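Local coordinates for protein O-methyltransferase family 3 (Niastella koreensis, PDB 7CVW) that transfers a methyl group from S-adenosyl-L-methionine to either hydroxyl of catechol-like compounds in a metal-dependent reaction, most active with magnesium and without regiospecificity, at residues G18-D22 and A23-A27; T87-D91 and P92-A96; P143-T146 and E147-Q150. All coordinates share one frame; numbering follows the deposited sequence.

Contact 1 (G18-D22 and A23-A27)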
# COMPACT_ATOMS: atom_id res chain seq x y z
N GLY A 18 12.28 -6.54 -6.67
CA GLY A 18 12.86 -5.19 -6.48
C GLY A 18 14.11 -4.98 -7.30
O GLY A 18 15.03 -4.33 -6.81
N TYR A 19 14.15 -5.51 -8.52
CA TYR A 19 15.32 -5.34 -9.41
C TYR A 19 15.57 -3.85 -9.68
O TYR A 19 14.66 -3.08 -10.05
CB TYR A 19 15.14 -6.10 -10.73
CG TYR A 19 16.29 -5.83 -11.67
CD1 TYR A 19 17.54 -6.37 -11.44
CD2 TYR A 19 16.14 -4.93 -12.69
CE1 TYR A 19 18.61 -6.07 -12.27
CE2 TYR A 19 17.19 -4.63 -13.55
CZ TYR A 19 18.43 -5.21 -13.34
OH TYR A 19 19.48 -4.86 -14.15
N GLU A 20 16.84 -3.46 -9.54
CA GLU A 20 17.34 -2.09 -9.78
C GLU A 20 18.30 -2.09 -10.97
O GLU A 20 19.37 -2.72 -10.88
CB GLU A 20 18.10 -1.59 -8.57
CG GLU A 20 17.24 -1.42 -7.33
CD GLU A 20 18.10 -1.10 -6.13
OE1 GLU A 20 18.69 -2.04 -5.54
OE2 GLU A 20 18.27 0.11 -5.83
N ASP A 21 17.96 -1.34 -12.01
CA ASP A 21 18.81 -1.15 -13.21
C ASP A 21 19.97 -0.19 -12.92
O ASP A 21 20.11 0.34 -11.79
CB ASP A 21 17.97 -0.65 -14.38
CG ASP A 21 17.61 0.82 -14.26
OD1 ASP A 21 17.36 1.30 -13.12
OD2 ASP A 21 17.63 1.49 -15.30
N ASP A 22 20.79 0.06 -13.93
CA ASP A 22 21.97 0.93 -13.76
C ASP A 22 21.55 2.33 -13.28
O ASP A 22 22.26 2.88 -12.46
CB ASP A 22 22.75 1.09 -15.07
CG ASP A 22 23.89 2.10 -15.02
OD1 ASP A 22 24.83 1.85 -14.27
OD2 ASP A 22 23.80 3.13 -15.71
N ALA A 23 20.47 2.92 -13.79
CA ALA A 23 20.11 4.31 -13.42
C ALA A 23 19.78 4.39 -11.93
O ALA A 23 20.17 5.39 -11.29
CB ALA A 23 18.98 4.81 -14.26
N LEU A 24 19.06 3.41 -11.37
CA LEU A 24 18.76 3.42 -9.92
C LEU A 24 20.03 3.20 -9.12
O LEU A 24 20.22 3.88 -8.10
CB LEU A 24 17.69 2.36 -9.59
CG LEU A 24 16.28 2.75 -10.02
CD1 LEU A 24 15.34 1.57 -9.91
CD2 LEU A 24 15.81 3.94 -9.20
N LEU A 25 20.85 2.22 -9.49
CA LEU A 25 22.08 1.94 -8.72
C LEU A 25 22.99 3.17 -8.78
O LEU A 25 23.65 3.48 -7.76
CB LEU A 25 22.77 0.70 -9.30
CG LEU A 25 21.99 -0.60 -9.12
CD1 LEU A 25 22.68 -1.72 -9.88
CD2 LEU A 25 21.82 -0.93 -7.65
N ALA A 26 23.05 3.84 -9.93
CA ALA A 26 23.91 5.03 -10.11
C ALA A 26 23.37 6.16 -9.21
O ALA A 26 24.16 6.90 -8.62
CB ALA A 26 23.98 5.42 -11.56
N ALA A 27 22.05 6.31 -9.11
CA ALA A 27 21.47 7.32 -8.20
C ALA A 27 21.92 7.04 -6.75
O ALA A 27 22.32 7.96 -6.01
CB ALA A 27 19.96 7.31 -8.30
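The shortest polar bond of this helix start runs from A26 N to D22 O, at 2.8 Å. One residue earlier D21 O accepts from L25 N at 3.1 Å, and the carboxylate of D21 caps the turn. OD1 accepts the backbone N-H of L24 (D21 OD1 to L24 N, 3.2 Å), while OD2 forms a salt bridge with R77. D21 is the N-cap of helix 22-34, and its first torsion (chi1 76°) sets CG between the backbone N and the carbonyl carbon, folding the carboxylate back over the first turn. The L24 N-H meets OD1 from above the carboxylate plane, 45° out of it, in a bond that is otherwise fairly straight. Negative charge on D21 would be expected to interact well with the helix dipole at this end.

Apolar atoms close round the cap. L24 CG lies 3.6 Å from D21 OD1, beside the capping oxygen, and the methyl of A23 packs near OD2. E20 and L25 cross at about a right angle, with E20 CB 3.9 Å from L25 CD2; the extended glutamate carries OE2 on to a hydrogen bond with the hydroxyl of Y70.

The cap thus begins helix 22-34 just after helix 4-17, with L24 packed on Y70, I73 and W74 of helix 70-76 and with A26 and A27 facing helix 92-104.

Contact 2 (T87-D91 and P92-A96). With SAH (S-adenosyl-L-homocysteine), chain E.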
# COMPACT_ATOMS: atom_id res chain seq x y z
N THR A 87 9.34 17.84 -9.20
CA THR A 87 9.94 17.51 -7.88
C THR A 87 10.60 18.76 -7.33
O THR A 87 11.25 19.49 -8.13
CB THR A 87 10.84 16.28 -8.01
OG1 THR A 87 11.31 15.89 -6.71
CG2 THR A 87 12.00 16.51 -8.95
N LEU A 88 10.46 18.99 -6.03
CA LEU A 88 10.94 20.23 -5.36
C LEU A 88 12.12 19.87 -4.46
O LEU A 88 12.05 18.88 -3.72
CB LEU A 88 9.81 20.85 -4.55
CG LEU A 88 8.49 21.05 -5.27
CD1 LEU A 88 7.51 21.87 -4.43
CD2 LEU A 88 8.65 21.61 -6.67
N GLU A 89 13.22 20.59 -4.61
CA GLU A 89 14.45 20.32 -3.84
C GLU A 89 15.10 21.64 -3.45
O GLU A 89 15.49 22.40 -4.35
CB GLU A 89 15.39 19.47 -4.70
CG GLU A 89 16.74 19.27 -4.04
CD GLU A 89 16.66 18.66 -2.65
OE1 GLU A 89 16.01 17.60 -2.47
OE2 GLU A 89 17.22 19.27 -1.71
N TYR A 90 15.27 21.86 -2.15
CA TYR A 90 15.82 23.13 -1.58
C TYR A 90 17.33 23.24 -1.82
O TYR A 90 17.81 24.39 -2.01
CB TYR A 90 15.48 23.18 -0.09
CG TYR A 90 16.21 24.16 0.81
CD1 TYR A 90 16.27 25.50 0.48
CD2 TYR A 90 16.73 23.76 2.02
CE1 TYR A 90 16.87 26.42 1.33
CE2 TYR A 90 17.35 24.65 2.87
CZ TYR A 90 17.43 25.99 2.52
OH TYR A 90 18.03 26.88 3.36
N ASP A 91 18.06 22.13 -1.76
CA ASP A 91 19.54 22.15 -1.79
C ASP A 91 20.00 22.14 -3.25
O ASP A 91 19.78 21.16 -3.95
CB ASP A 91 20.10 21.00 -0.95
CG ASP A 91 21.60 21.06 -0.83
OD1 ASP A 91 22.26 21.38 -1.81
OD2 ASP A 91 22.09 20.82 0.27
N PRO A 92 20.64 23.22 -3.77
CA PRO A 92 21.04 23.28 -5.17
C PRO A 92 22.01 22.17 -5.59
O PRO A 92 21.97 21.75 -6.75
CB PRO A 92 21.71 24.66 -5.28
CG PRO A 92 21.05 25.46 -4.19
CD PRO A 92 20.94 24.48 -3.05
N LYS A 93 22.84 21.70 -4.65
CA LYS A 93 23.78 20.59 -4.89
C LYS A 93 22.98 19.30 -5.10
O LYS A 93 23.23 18.54 -6.08
CB LYS A 93 24.74 20.43 -3.72
CG LYS A 93 25.75 19.31 -3.87
CD LYS A 93 26.50 18.99 -2.61
CE LYS A 93 25.70 18.16 -1.62
NZ LYS A 93 26.55 17.76 -0.48
N HIS A 94 22.01 19.02 -4.22
CA HIS A 94 21.12 17.85 -4.38
C HIS A 94 20.40 17.92 -5.72
O HIS A 94 20.38 16.94 -6.44
CB HIS A 94 20.10 17.80 -3.25
CG HIS A 94 20.69 17.53 -1.92
ND1 HIS A 94 19.92 17.10 -0.86
CD2 HIS A 94 21.96 17.62 -1.46
CE1 HIS A 94 20.69 16.92 0.19
NE2 HIS A 94 21.97 17.24 -0.14
N ALA A 95 19.89 19.10 -6.07
CA ALA A 95 19.11 19.25 -7.31
C ALA A 95 20.01 18.96 -8.51
O ALA A 95 19.53 18.35 -9.48
CB ALA A 95 18.51 20.64 -7.36
N ALA A 96 21.27 19.41 -8.47
CA ALA A 96 22.22 19.19 -9.60
C ALA A 96 22.52 17.69 -9.73
O ALA A 96 22.63 17.17 -10.87
CB ALA A 96 23.50 19.97 -9.41
N SAH E . 12.35 11.32 -1.81
CA SAH E . 13.81 11.12 -1.79
CB SAH E . 14.39 11.50 -0.42
CG SAH E . 14.15 12.92 -0.02
SD SAH E . 15.29 13.24 1.39
C SAH E . 14.05 9.64 -2.09
O SAH E . 14.87 9.36 -2.90
OXT SAH E . 13.41 8.87 -1.46
C5' SAH E . 14.72 14.89 1.89
C4' SAH E . 15.09 15.93 0.86
O4' SAH E . 14.33 17.10 1.18
C3' SAH E . 16.56 16.39 0.84
O3' SAH E . 17.13 16.32 -0.45
C2' SAH E . 16.51 17.84 1.34
O2' SAH E . 17.50 18.67 0.79
C1' SAH E . 15.11 18.22 0.88
N9 SAH E . 14.55 19.38 1.55
C8 SAH E . 14.82 19.83 2.81
N7 SAH E . 14.17 20.93 3.10
C5 SAH E . 13.44 21.22 1.97
C6 SAH E . 12.54 22.25 1.65
N6 SAH E . 12.24 23.24 2.46
N1 SAH E . 11.99 22.23 0.43
C2 SAH E . 12.30 21.24 -0.40
N3 SAH E . 13.14 20.23 -0.21
C4 SAH E . 13.66 20.26 1.01
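Two side chains turn toward the ribose of S-adenosyl-L-homocysteine through different first torsions: CG of E89 stands opposite its backbone N (chi1 174°), whereas CG of H94 stands opposite its carbonyl carbon (chi1 -67°). E89 then bends at chi2, and its carboxylate grips both ribose hydroxyls. SAH O3' donates to E89 OE1 and SAH O2' to E89 OE2, each at 2.6 Å. H94 adds a third bond, ND1 donating to SAH O3' over 2.9 Å near the plane of the imidazole, so that O3' is held between acid and histidine. E89 and H94 have both been identified experimentally as S-adenosyl-L-methionine-binding residues.

Second-shell bonds position this pair. D91 N donates to E89 OE2 on its anti side (3.0 Å), and E89 OE1 also accepts from L67 N, which helps fix the rotation of the carboxylate. The carboxylate of D91 in turn stacks on one face of the H94 ring, the two planes only 6° apart and D91 CG 3.5 Å from H94 CD2. D91 CB makes a CH-pi contact over the same ring, 3.8 Å from its centroid.

D91 is also the N-cap of helix 92-104: its OD1 accepts from K93 N at 2.9 Å, with a weak bond from H94 N, while D91 O takes the N-H of A95. Y90 lays its CB against the adenine, 3.5 Å from SAH C5.

The turn links strand 84-89 to helix 92-104 in a beta-alpha-beta unit of the Rossmann-like sheet; strand 84-89 lies between strands 60-64 and 111-115, and A95 packs on the latter.

Contact 3 (P143-T146 and E147-Q150)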
# COMPACT_ATOMS: atom_id res chain seq x y z
N PRO A 143 9.26 19.06 9.79
CA PRO A 143 8.39 19.95 10.56
C PRO A 143 7.18 20.50 9.83
O PRO A 143 6.10 20.58 10.44
CB PRO A 143 9.36 21.03 11.05
CG PRO A 143 10.63 20.27 11.20
CD PRO A 143 10.69 19.38 9.97
N PRO A 144 7.29 20.96 8.56
CA PRO A 144 6.15 21.54 7.84
C PRO A 144 5.26 20.56 7.06
O PRO A 144 4.45 21.00 6.26
CB PRO A 144 6.79 22.53 6.86
CG PRO A 144 8.19 22.07 6.67
CD PRO A 144 8.52 21.10 7.78
N TYR A 145 5.39 19.27 7.29
CA TYR A 145 4.54 18.28 6.58
C TYR A 145 3.07 18.71 6.67
O TYR A 145 2.34 18.62 5.70
CB TYR A 145 4.65 16.90 7.19
CG TYR A 145 5.59 15.94 6.51
CD1 TYR A 145 6.77 16.37 5.93
CD2 TYR A 145 5.34 14.58 6.57
CE1 TYR A 145 7.64 15.47 5.34
CE2 TYR A 145 6.20 13.67 6.00
CZ TYR A 145 7.37 14.11 5.40
OH TYR A 145 8.26 13.22 4.85
N THR A 146 2.63 19.17 7.84
CA THR A 146 1.22 19.60 8.04
C THR A 146 0.83 20.64 6.99
O THR A 146 -0.21 20.50 6.39
CB THR A 146 1.02 20.08 9.48
OG1 THR A 146 1.28 19.00 10.38
CG2 THR A 146 -0.38 20.60 9.71
N GLU A 147 1.67 21.66 6.80
CA GLU A 147 1.36 22.73 5.83
C GLU A 147 1.52 22.24 4.40
O GLU A 147 0.75 22.63 3.54
CB GLU A 147 2.25 23.93 6.12
CG GLU A 147 1.84 24.63 7.40
CD GLU A 147 2.03 23.82 8.67
OE1 GLU A 147 3.17 23.36 8.92
OE2 GLU A 147 1.02 23.66 9.42
N TYR A 148 2.50 21.38 4.13
CA TYR A 148 2.66 20.79 2.79
C TYR A 148 1.37 20.06 2.38
O TYR A 148 0.95 20.13 1.20
CB TYR A 148 3.88 19.86 2.76
CG TYR A 148 5.22 20.52 2.92
CD1 TYR A 148 5.41 21.85 2.61
CD2 TYR A 148 6.32 19.76 3.33
CE1 TYR A 148 6.67 22.42 2.70
CE2 TYR A 148 7.57 20.32 3.43
CZ TYR A 148 7.74 21.66 3.11
OH TYR A 148 8.96 22.25 3.20
N PHE A 149 0.74 19.36 3.32
CA PHE A 149 -0.49 18.61 3.04
C PHE A 149 -1.61 19.58 2.65
O PHE A 149 -2.38 19.28 1.73
CB PHE A 149 -0.89 17.74 4.22
CG PHE A 149 -1.92 16.69 3.90
CD1 PHE A 149 -1.53 15.47 3.39
CD2 PHE A 149 -3.27 16.94 4.08
CE1 PHE A 149 -2.46 14.47 3.12
CE2 PHE A 149 -4.20 15.94 3.80
CZ PHE A 149 -3.79 14.71 3.32
N GLN A 150 -1.70 20.74 3.31
CA GLN A 150 -2.76 21.73 2.96
C GLN A 150 -2.54 22.23 1.54
O GLN A 150 -3.49 22.35 0.80
CB GLN A 150 -2.78 22.90 3.94
CG GLN A 150 -2.89 22.47 5.39
CD GLN A 150 -3.98 21.47 5.68
OE1 GLN A 150 -5.11 21.59 5.20
NE2 GLN A 150 -3.63 20.46 6.46
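The first turn of helix 145-154, which follows strand 133-138 in the chain, is built on P144 at the N-cap position. Its carbonyl accepts the N-H of Y148, P144 O to Y148 N being 2.9 Å in a nearly straight bond, and P144 O also lies over one face of the Y148 ring, 3.5 Å from Y148 CG. The proline ring continues along that aromatic: P144 and Y148 lie side by side and point the same way. P144 CB makes a CH-pi contact 4.1 Å from the ring centroid, 16° off its normal, and P144 CG sits 3.6 Å from Y148 CZ. A chi1 of -67° places the Y148 ring beside its own backbone N, turned back toward the helix start to meet the proline, and its OH is held by D141.

Y145 touches Y148 more loosely, Y145 CD1 to Y148 CD2 at 4.3 Å, and its own OH bonds to D165 O and K142 NZ. On another side of the turn, E147 bends at chi2 so that OE2 comes to 3.4 Å from T146 CG2, while OE1 forms a salt bridge to R188 of helix 181-195. One step further, Y145 O receives the N-H of F149 at 3.0 Å; T146 O is approached only weakly by both N and NE2 of Q150.

This first helical turn, with proline at the N-cap position, belongs to the cofactor and metal region of a cation-dependent O-methyltransferase: Y148 lines the S-adenosyl-L-homocysteine pocket beside A118, and Y145 packs against the magnesium ligands D139 and N166.

How the contacts relate
Contacts 1, 2 and 3 follow one another along the chain, each at the start of a helix: 22-34, 92-104 and 145-154. All lie in one class I-like methyltransferase domain, and none touches another. Contact 2 is the middle one in space, its centre 20 Å from that of contact 1 and 19 Å from that of contact 3, while contacts 1 and 3 stand 30 Å apart on opposite sides of the chain's centre. Contact 1 packs on helices 70-76 and 92-104, the latter opened by contact 2. Contacts 2 and 3 both border the S-adenosyl-L-homocysteine pocket, through the ribose-binding turn after strand 84-89 and through Y148, respectively.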